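Local coordinates for protein telomerase reverse transcriptase (Takifugu rubripes, PDB 4LMO) that binds telomerase RNA through this RNA-binding domain of the catalytic subunit, a reverse transcriptase that adds telomeric repeats to chromosome ends, at residues 65-69 with 180-184; 76-82 with 132-138. All coordinates share one frame. Residue numbers count along the deposited sequence, not the author numbering.

Contact 1: residues 65-69 with 180-184; sequences LPRRF and WLKIS
A short helix meets an extended loop at the surface of the telomerase RNA-binding domain. Leu65 and Pro66 run as extended chain, with psi of 130° and 157°. Pro66 sits at the N-cap position, and a short helix begins at Arg67. Arg67 has chi1, chi2 and chi3 all t. This long arm brings the edge of its guanidinium to Ile183, with NH1 4.2 Å from CG2. Arg68 makes the main link. Its CA lies 5.8 Å from the CA of Ile183, the nearest CA pair of the two segments. Its side chain leaves sideways with chi1 and chi2 t, then bends at chi3 (m). Arg68 NH1 donates a hydrogen bond to Leu181 O at 2.9 Å, with an N-H...O angle of 159°. Ile183, whose CB points toward the helix, lies over one face of the same guanidinium, with CG1 3.7 Å from Arg68 NH2. Phe69 turns its CB away and packs edge-to-face with Phe49.

The partner chain leaves a 3-10 turn at Trp180 and Leu181. It becomes extended at Lys182 (psi 150°) and turns again at Ile183. The CB of Lys182 points away from the helix. Its NZ hydrogen-bonds to Asn176 O and forms a salt bridge with Asp179. The two segments bury 257 Å² in all. By similarity, both lie in regions that interact with the RNA template, consistent with an RNA-facing surface here. Arg68 also forms a salt bridge with Glu193 and packs on Tyr196 and Ile200, so helix 191-220 flanks the contact. Leu65 lies on helix 40-48 and Val73 of helix 73-85.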
ATOM      1  N   LEU A  65      -1.387  22.686 -10.520  1.00 47.30           N
ATOM      2  CA  LEU A  65      -1.608  21.458 -11.277  1.00 45.40           C
ATOM      3  C   LEU A  65      -2.064  21.760 -12.706  1.00 44.47           C
ATOM      4  O   LEU A  65      -2.988  22.552 -12.900  1.00 45.01           O
ATOM      5  CB  LEU A  65      -2.653  20.576 -10.586  1.00 44.79           C
ATOM      6  CG  LEU A  65      -2.274  19.797  -9.324  1.00 44.41           C
ATOM      7  CD1 LEU A  65      -3.517  19.205  -8.679  1.00 43.64           C
ATOM      8  CD2 LEU A  65      -1.256  18.705  -9.627  1.00 43.43           C
ATOM      9  N   PRO A  66      -1.414  21.131 -13.708  1.00 42.97           N
ATOM     10  CA  PRO A  66      -1.901  21.190 -15.091  1.00 42.84           C
ATOM     11  C   PRO A  66      -3.345  20.693 -15.184  1.00 42.82           C
ATOM     12  O   PRO A  66      -3.796  19.945 -14.312  1.00 42.34           O
ATOM     13  CB  PRO A  66      -0.967  20.230 -15.832  1.00 41.67           C
ATOM     14  CG  PRO A  66       0.286  20.232 -15.030  1.00 41.42           C
ATOM     15  CD  PRO A  66      -0.155  20.370 -13.602  1.00 41.89           C
ATOM     16  N   ARG A  67      -4.058  21.106 -16.230  1.00 43.35           N
ATOM     17  CA  ARG A  67      -5.480  20.784 -16.372  1.00 43.55           C
ATOM     18  C   ARG A  67      -5.750  19.279 -16.315  1.00 41.40           C
ATOM     19  O   ARG A  67      -6.716  18.844 -15.684  1.00 40.82           O
ATOM     20  CB  ARG A  67      -6.060  21.392 -17.654  1.00 46.01           C
ATOM     21  CG  ARG A  67      -7.570  21.571 -17.610  1.00 48.68           C
ATOM     22  CD  ARG A  67      -8.143  21.968 -18.961  1.00 51.63           C
ATOM     23  NE  ARG A  67      -9.592  21.767 -19.003  1.00 54.37           N
ATOM     24  CZ  ARG A  67     -10.194  20.679 -19.483  1.00 55.89           C
ATOM     25  NH1 ARG A  67      -9.481  19.673 -19.979  1.00 57.26           N
ATOM     26  NH2 ARG A  67     -11.517  20.597 -19.468  1.00 56.59           N
ATOM     27  N   ARG A  68      -4.883  18.500 -16.964  1.00 39.56           N
ATOM     28  CA  ARG A  68      -4.976  17.037 -16.988  1.00 37.95           C
ATOM     29  C   ARG A  68      -4.994  16.448 -15.578  1.00 37.22           C
ATOM     30  O   ARG A  68      -5.841  15.609 -15.256  1.00 36.88           O
ATOM     31  CB  ARG A  68      -3.812  16.444 -17.790  1.00 37.04           C
ATOM     32  CG  ARG A  68      -4.052  15.028 -18.297  1.00 36.69           C
ATOM     33  CD  ARG A  68      -2.768  14.360 -18.770  1.00 35.74           C
ATOM     34  NE  ARG A  68      -2.239  14.928 -20.012  1.00 35.93           N
ATOM     35  CZ  ARG A  68      -2.463  14.435 -21.229  1.00 36.34           C
ATOM     36  NH1 ARG A  68      -3.218  13.351 -21.398  1.00 35.92           N
ATOM     37  NH2 ARG A  68      -1.930  15.031 -22.289  1.00 36.30           N
ATOM     38  N   PHE A  69      -4.065  16.904 -14.742  1.00 36.37           N
ATOM     39  CA  PHE A  69      -3.929  16.404 -13.377  1.00 35.52           C
ATOM     40  C   PHE A  69      -4.895  17.079 -12.406  1.00 36.18           C
ATOM     41  O   PHE A  69      -5.266  16.488 -11.389  1.00 35.72           O
ATOM     42  CB  PHE A  69      -2.477  16.527 -12.902  1.00 34.37           C
ATOM     43  CG  PHE A  69      -1.520  15.636 -13.652  1.00 33.55           C
ATOM     44  CD1 PHE A  69      -0.921  16.070 -14.833  1.00 33.34           C
ATOM     45  CD2 PHE A  69      -1.228  14.357 -13.187  1.00 32.75           C
ATOM     46  CE1 PHE A  69      -0.045  15.248 -15.529  1.00 32.70           C
ATOM     47  CE2 PHE A  69      -0.353  13.532 -13.877  1.00 32.25           C
ATOM     48  CZ  PHE A  69       0.239  13.979 -15.050  1.00 32.36           C
ATOM     49  N   TRP A 180      -9.556   8.868 -17.248  1.00 35.60           N
ATOM     50  CA  TRP A 180      -8.974   9.847 -16.326  1.00 34.70           C
ATOM     51  C   TRP A 180      -7.589  10.305 -16.709  1.00 34.83           C
ATOM     52  O   TRP A 180      -7.070  11.266 -16.137  1.00 34.49           O
ATOM     53  CB  TRP A 180      -8.990   9.312 -14.898  1.00 33.17           C
ATOM     54  CG  TRP A 180      -8.073   8.133 -14.660  1.00 31.95           C
ATOM     55  CD1 TRP A 180      -8.360   6.784 -14.839  1.00 31.49           C
ATOM     56  CD2 TRP A 180      -6.686   8.165 -14.176  1.00 30.99           C
ATOM     57  NE1 TRP A 180      -7.281   6.006 -14.512  1.00 30.80           N
ATOM     58  CE2 TRP A 180      -6.245   6.767 -14.107  1.00 30.54           C
ATOM     59  CE3 TRP A 180      -5.797   9.171 -13.809  1.00 30.64           C
ATOM     60  CZ2 TRP A 180      -4.970   6.418 -13.685  1.00 29.78           C
ATOM     61  CZ3 TRP A 180      -4.512   8.806 -13.384  1.00 29.82           C
ATOM     62  CH2 TRP A 180      -4.112   7.462 -13.324  1.00 29.49           C
ATOM     63  N   LEU A 181      -6.984   9.621 -17.680  1.00 35.43           N
ATOM     64  CA  LEU A 181      -5.669   9.988 -18.199  1.00 36.34           C
ATOM     65  C   LEU A 181      -5.767  11.053 -19.287  1.00 38.06           C
ATOM     66  O   LEU A 181      -4.779  11.724 -19.600  1.00 38.93           O
ATOM     67  CB  LEU A 181      -4.965   8.759 -18.786  1.00 35.86           C
ATOM     68  CG  LEU A 181      -4.585   7.567 -17.905  1.00 35.25           C
ATOM     69  CD1 LEU A 181      -4.112   6.410 -18.773  1.00 34.85           C
ATOM     70  CD2 LEU A 181      -3.511   7.949 -16.898  1.00 34.45           C
ATOM     71  N   LYS A 182      -6.962  11.202 -19.852  1.00 39.34           N
ATOM     72  CA  LYS A 182      -7.162  11.962 -21.086  1.00 40.47           C
ATOM     73  C   LYS A 182      -7.582  13.412 -20.867  1.00 41.32           C
ATOM     74  O   LYS A 182      -8.238  13.741 -19.879  1.00 41.28           O
ATOM     75  CB  LYS A 182      -8.212  11.268 -21.962  1.00 40.94           C
ATOM     76  CG  LYS A 182      -7.986   9.781 -22.177  1.00 40.58           C
ATOM     77  CD  LYS A 182      -9.193   9.139 -22.840  1.00 41.06           C
ATOM     78  CE  LYS A 182      -8.992   7.643 -23.009  1.00 41.07           C
ATOM     79  NZ  LYS A 182     -10.265   6.935 -23.317  1.00 41.33           N
ATOM     80  N   ILE A 183      -7.198  14.269 -21.811  1.00 43.22           N
ATOM     81  CA  ILE A 183      -7.714  15.639 -21.893  1.00 45.80           C
ATOM     82  C   ILE A 183      -8.659  15.817 -23.083  1.00 47.93           C
ATOM     83  O   ILE A 183      -9.270  16.875 -23.246  1.00 49.73           O
ATOM     84  CB  ILE A 183      -6.589  16.701 -21.967  1.00 45.80           C
ATOM     85  CG1 ILE A 183      -5.385  16.200 -22.781  1.00 45.58           C
ATOM     86  CG2 ILE A 183      -6.164  17.123 -20.571  1.00 45.11           C
ATOM     87  CD1 ILE A 183      -5.457  16.508 -24.263  1.00 46.33           C
ATOM     88  N   SER A 184      -8.774  14.779 -23.906  1.00 49.67           N
ATOM     89  CA  SER A 184      -9.578  14.837 -25.123  1.00 52.20           C
ATOM     90  C   SER A 184      -9.986  13.447 -25.592  1.00 53.35           C
ATOM     91  O   SER A 184      -9.176  12.518 -25.587  1.00 53.66           O
ATOM     92  CB  SER A 184      -8.799  15.550 -26.234  1.00 52.89           C
ATOM     93  OG  SER A 184      -9.633  15.843 -27.341  1.00 54.91           O
TER

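Contact 2: residues 76-82 with 132-138; sequences FSQLLRQ and AVIPQEL
A helix packs against the break between two helices inside the telomerase RNA-binding domain. Residues 76-82 form regular helix, with Leu80 N bonded to Phe76 O at 3.1 Å and Gln82 N to Gln78 O at 2.9 Å. Across from them the chain breaks its helix. Ala132 and Val133 end one helix, Ile134 leaves helical angles (psi 115°), and Pro135 stays extended (psi 136°). A weakly bonded helical turn follows from about Gln136. The closest CA pairs are Gln82 with Val133 at 4.9 Å and Leu79 with Ile134 at 5.6 Å.

Leu79 is the main bump. With chi1 and chi2 both t, it enters a hollow lined by Val133, Ile134, Pro135 and Leu138. Its CD2 is 3.9 Å from Val133 CG1, and its CD1 is 3.8 Å from Ile134 CD1 and 4.0 Å from Leu138 CD1. Pro135 is the returning bump. Its CB points toward the helix and its ring fits between Leu79 and Gln78, with CD 3.8 Å from Leu79 CB and CB 3.6 Å from Gln78 OE1. Leu138 packs on Phe76, its CD1 over one ring face and its CD2 4.0 Å from Phe76 CE2. The CB of Gln82 points toward the end of the helix at Val133.

The interface buries 445 Å². Leu43 of helix 40-48 touches Phe76 and Leu79. On the other segment, Phe204, Leu208 and Phe212 of helix 191-220 touch Leu138, Ile134 and Val133 in turn. The contact thus joins these helices in one core. Val133 CG1 also rests 3.6 Å from the backbone oxygen Leu79 O.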
ATOM      1  N   PHE A  76      -9.007  11.258  -6.683  1.00 36.40           N
ATOM      2  CA  PHE A  76      -7.996  10.971  -5.676  1.00 35.89           C
ATOM      3  C   PHE A  76      -8.440  11.435  -4.290  1.00 37.00           C
ATOM      4  O   PHE A  76      -8.034  10.855  -3.279  1.00 37.53           O
ATOM      5  CB  PHE A  76      -6.641  11.555  -6.083  1.00 34.80           C
ATOM      6  CG  PHE A  76      -5.927  10.746  -7.135  1.00 33.65           C
ATOM      7  CD1 PHE A  76      -5.009   9.764  -6.772  1.00 32.46           C
ATOM      8  CD2 PHE A  76      -6.179  10.953  -8.489  1.00 33.47           C
ATOM      9  CE1 PHE A  76      -4.354   9.012  -7.735  1.00 31.67           C
ATOM     10  CE2 PHE A  76      -5.525  10.201  -9.458  1.00 32.93           C
ATOM     11  CZ  PHE A  76      -4.610   9.231  -9.080  1.00 31.94           C
ATOM     12  N   SER A  77      -9.285  12.467  -4.251  1.00 37.49           N
ATOM     13  CA  SER A  77      -9.958  12.876  -3.021  1.00 38.40           C
ATOM     14  C   SER A  77     -10.877  11.755  -2.552  1.00 38.55           C
ATOM     15  O   SER A  77     -10.941  11.455  -1.358  1.00 38.69           O
ATOM     16  CB  SER A  77     -10.774  14.151  -3.243  1.00 39.02           C
ATOM     17  OG  SER A  77      -9.950  15.219  -3.670  1.00 39.62           O
ATOM     18  N   GLN A  78     -11.574  11.141  -3.508  1.00 38.57           N
ATOM     19  CA  GLN A  78     -12.444   9.996  -3.259  1.00 39.05           C
ATOM     20  C   GLN A  78     -11.650   8.821  -2.686  1.00 37.83           C
ATOM     21  O   GLN A  78     -12.075   8.198  -1.709  1.00 37.81           O
ATOM     22  CB  GLN A  78     -13.151   9.584  -4.552  1.00 40.02           C
ATOM     23  CG  GLN A  78     -14.266   8.563  -4.376  1.00 41.84           C
ATOM     24  CD  GLN A  78     -14.763   7.994  -5.694  1.00 43.40           C
ATOM     25  OE1 GLN A  78     -15.300   6.886  -5.739  1.00 44.50           O
ATOM     26  NE2 GLN A  78     -14.587   8.749  -6.777  1.00 43.78           N
ATOM     27  N   LEU A  79     -10.500   8.537  -3.299  1.00 36.12           N
ATOM     28  CA  LEU A  79      -9.594   7.478  -2.852  1.00 34.97           C
ATOM     29  C   LEU A  79      -9.195   7.660  -1.388  1.00 35.12           C
ATOM     30  O   LEU A  79      -9.245   6.713  -0.603  1.00 34.48           O
ATOM     31  CB  LEU A  79      -8.346   7.431  -3.748  1.00 33.40           C
ATOM     32  CG  LEU A  79      -7.315   6.304  -3.591  1.00 32.27           C
ATOM     33  CD1 LEU A  79      -6.494   6.148  -4.865  1.00 31.39           C
ATOM     34  CD2 LEU A  79      -6.398   6.527  -2.394  1.00 31.73           C
ATOM     35  N   LEU A  80      -8.799   8.879  -1.034  1.00 36.18           N
ATOM     36  CA  LEU A  80      -8.404   9.196   0.334  1.00 37.65           C
ATOM     37  C   LEU A  80      -9.568   9.092   1.316  1.00 39.21           C
ATOM     38  O   LEU A  80      -9.379   8.700   2.466  1.00 39.82           O
ATOM     39  CB  LEU A  80      -7.769  10.585   0.406  1.00 38.20           C
ATOM     40  CG  LEU A  80      -6.343  10.714  -0.134  1.00 38.05           C
ATOM     41  CD1 LEU A  80      -5.958  12.174  -0.254  1.00 38.54           C
ATOM     42  CD2 LEU A  80      -5.345   9.980   0.751  1.00 38.39           C
ATOM     43  N   ARG A  81     -10.766   9.433   0.847  1.00 40.47           N
ATOM     44  CA  ARG A  81     -11.978   9.361   1.657  1.00 42.37           C
ATOM     45  C   ARG A  81     -12.341   7.906   1.948  1.00 42.08           C
ATOM     46  O   ARG A  81     -12.742   7.566   3.067  1.00 42.39           O
ATOM     47  CB  ARG A  81     -13.123  10.056   0.924  1.00 44.16           C
ATOM     48  CG  ARG A  81     -14.083  10.836   1.807  1.00 47.02           C
ATOM     49  CD  ARG A  81     -14.557  12.083   1.072  1.00 49.14           C
ATOM     50  NE  ARG A  81     -14.945  11.779  -0.307  1.00 50.08           N
ATOM     51  CZ  ARG A  81     -14.695  12.556  -1.359  1.00 50.22           C
ATOM     52  NH1 ARG A  81     -14.046  13.706  -1.213  1.00 50.66           N
ATOM     53  NH2 ARG A  81     -15.089  12.175  -2.566  1.00 49.54           N
ATOM     54  N   GLN A  82     -12.186   7.055   0.935  1.00 40.69           N
ATOM     55  CA  GLN A  82     -12.443   5.624   1.069  1.00 40.24           C
ATOM     56  C   GLN A  82     -11.382   4.942   1.933  1.00 39.93           C
ATOM     57  O   GLN A  82     -11.670   3.950   2.605  1.00 40.72           O
ATOM     58  CB  GLN A  82     -12.533   4.957  -0.306  1.00 39.52           C
ATOM     59  CG  GLN A  82     -13.776   5.340  -1.100  1.00 40.13           C
ATOM     60  CD  GLN A  82     -13.873   4.638  -2.444  1.00 40.18           C
ATOM     61  OE1 GLN A  82     -13.315   3.560  -2.642  1.00 39.80           O
ATOM     62  NE2 GLN A  82     -14.593   5.250  -3.377  1.00 40.89           N
ATOM     63  N   ALA A 132     -11.851  -1.773  -1.635  1.00 33.07           N
ATOM     64  CA  ALA A 132     -12.510  -0.824  -0.734  1.00 33.53           C
ATOM     65  C   ALA A 132     -12.004   0.614  -0.894  1.00 33.76           C
ATOM     66  O   ALA A 132     -12.737   1.567  -0.614  1.00 34.01           O
ATOM     67  CB  ALA A 132     -12.367  -1.276   0.711  1.00 33.60           C
ATOM     68  N   VAL A 133     -10.762   0.764  -1.350  1.00 33.20           N
ATOM     69  CA  VAL A 133     -10.109   2.076  -1.394  1.00 32.97           C
ATOM     70  C   VAL A 133     -10.030   2.681  -2.805  1.00 33.31           C
ATOM     71  O   VAL A 133     -10.347   3.858  -2.988  1.00 34.11           O
ATOM     72  CB  VAL A 133      -8.718   2.043  -0.711  1.00 32.01           C
ATOM     73  CG1 VAL A 133      -8.013   3.389  -0.816  1.00 31.92           C
ATOM     74  CG2 VAL A 133      -8.853   1.639   0.753  1.00 32.07           C
ATOM     75  N   ILE A 134      -9.621   1.886  -3.791  1.00 33.08           N
ATOM     76  CA  ILE A 134      -9.389   2.410  -5.142  1.00 33.47           C
ATOM     77  C   ILE A 134     -10.699   2.570  -5.916  1.00 34.51           C
ATOM     78  O   ILE A 134     -11.370   1.574  -6.202  1.00 34.66           O
ATOM     79  CB  ILE A 134      -8.397   1.537  -5.952  1.00 32.63           C
ATOM     80  CG1 ILE A 134      -7.139   1.191  -5.133  1.00 32.12           C
ATOM     81  CG2 ILE A 134      -8.042   2.204  -7.277  1.00 32.96           C
ATOM     82  CD1 ILE A 134      -6.396   2.367  -4.528  1.00 31.96           C
ATOM     83  N   PRO A 135     -11.069   3.825  -6.257  1.00 35.40           N
ATOM     84  CA  PRO A 135     -12.284   4.056  -7.044  1.00 36.54           C
ATOM     85  C   PRO A 135     -12.224   3.306  -8.373  1.00 37.22           C
ATOM     86  O   PRO A 135     -11.186   3.310  -9.037  1.00 36.33           O
ATOM     87  CB  PRO A 135     -12.275   5.571  -7.276  1.00 36.62           C
ATOM     88  CG  PRO A 135     -11.445   6.120  -6.165  1.00 36.24           C
ATOM     89  CD  PRO A 135     -10.380   5.089  -5.935  1.00 35.13           C
ATOM     90  N   GLN A 136     -13.334   2.664  -8.736  1.00 38.70           N
ATOM     91  CA  GLN A 136     -13.400   1.783  -9.905  1.00 39.62           C
ATOM     92  C   GLN A 136     -13.004   2.457 -11.223  1.00 39.80           C
ATOM     93  O   GLN A 136     -12.367   1.829 -12.072  1.00 39.37           O
ATOM     94  CB  GLN A 136     -14.789   1.127 -10.006  1.00 40.99           C
ATOM     95  CG  GLN A 136     -15.089   0.365 -11.300  1.00 42.49           C
ATOM     96  CD  GLN A 136     -14.144  -0.800 -11.572  1.00 42.91           C
ATOM     97  OE1 GLN A 136     -13.622  -1.432 -10.650  1.00 43.16           O
ATOM     98  NE2 GLN A 136     -13.929  -1.095 -12.851  1.00 43.11           N
ATOM     99  N   GLU A 137     -13.363   3.730 -11.385  1.00 39.92           N
ATOM    100  CA  GLU A 137     -13.050   4.454 -12.619  1.00 40.51           C
ATOM    101  C   GLU A 137     -11.550   4.639 -12.863  1.00 39.37           C
ATOM    102  O   GLU A 137     -11.130   4.862 -14.002  1.00 39.45           O
ATOM    103  CB  GLU A 137     -13.807   5.788 -12.716  1.00 42.74           C
ATOM    104  CG  GLU A 137     -13.918   6.582 -11.425  1.00 45.07           C
ATOM    105  CD  GLU A 137     -15.228   6.352 -10.686  1.00 46.79           C
ATOM    106  OE1 GLU A 137     -16.110   7.238 -10.755  1.00 49.02           O
ATOM    107  OE2 GLU A 137     -15.380   5.293 -10.038  1.00 46.52           O
ATOM    108  N   LEU A 138     -10.749   4.531 -11.801  1.00 37.79           N
ATOM    109  CA  LEU A 138      -9.292   4.613 -11.912  1.00 36.29           C
ATOM    110  C   LEU A 138      -8.677   3.387 -12.584  1.00 35.98           C
ATOM    111  O   LEU A 138      -7.630   3.492 -13.231  1.00 35.58           O
ATOM    112  CB  LEU A 138      -8.640   4.846 -10.545  1.00 35.26           C
ATOM    113  CG  LEU A 138      -8.587   6.271  -9.988  1.00 34.87           C
ATOM    114  CD1 LEU A 138      -7.950   6.271  -8.608  1.00 34.38           C
ATOM    115  CD2 LEU A 138      -7.831   7.217 -10.912  1.00 34.58           C
TER

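Both contacts bring residues 65-82 against later parts of the chain, with centres about 17 Å apart. Contact 2 is nested within the chain loop that contact 1 closes, and helix 67-70 is followed in the chain by helix 73-85. Trp180 connects them. Its NE1 lies 2.8 Å from Leu138 O, a probable hydrogen bond. Its CD1 packs 3.5 Å from Glu137 O, and its CZ3 is 4.3 Å from Phe76 CE2. Contact 2 is buried; contact 1 lies at the surface, in regions assigned by similarity to RNA template interaction. Trp180, at the start of residues 180-184, thus packs the chain of contact 1 onto contact 2.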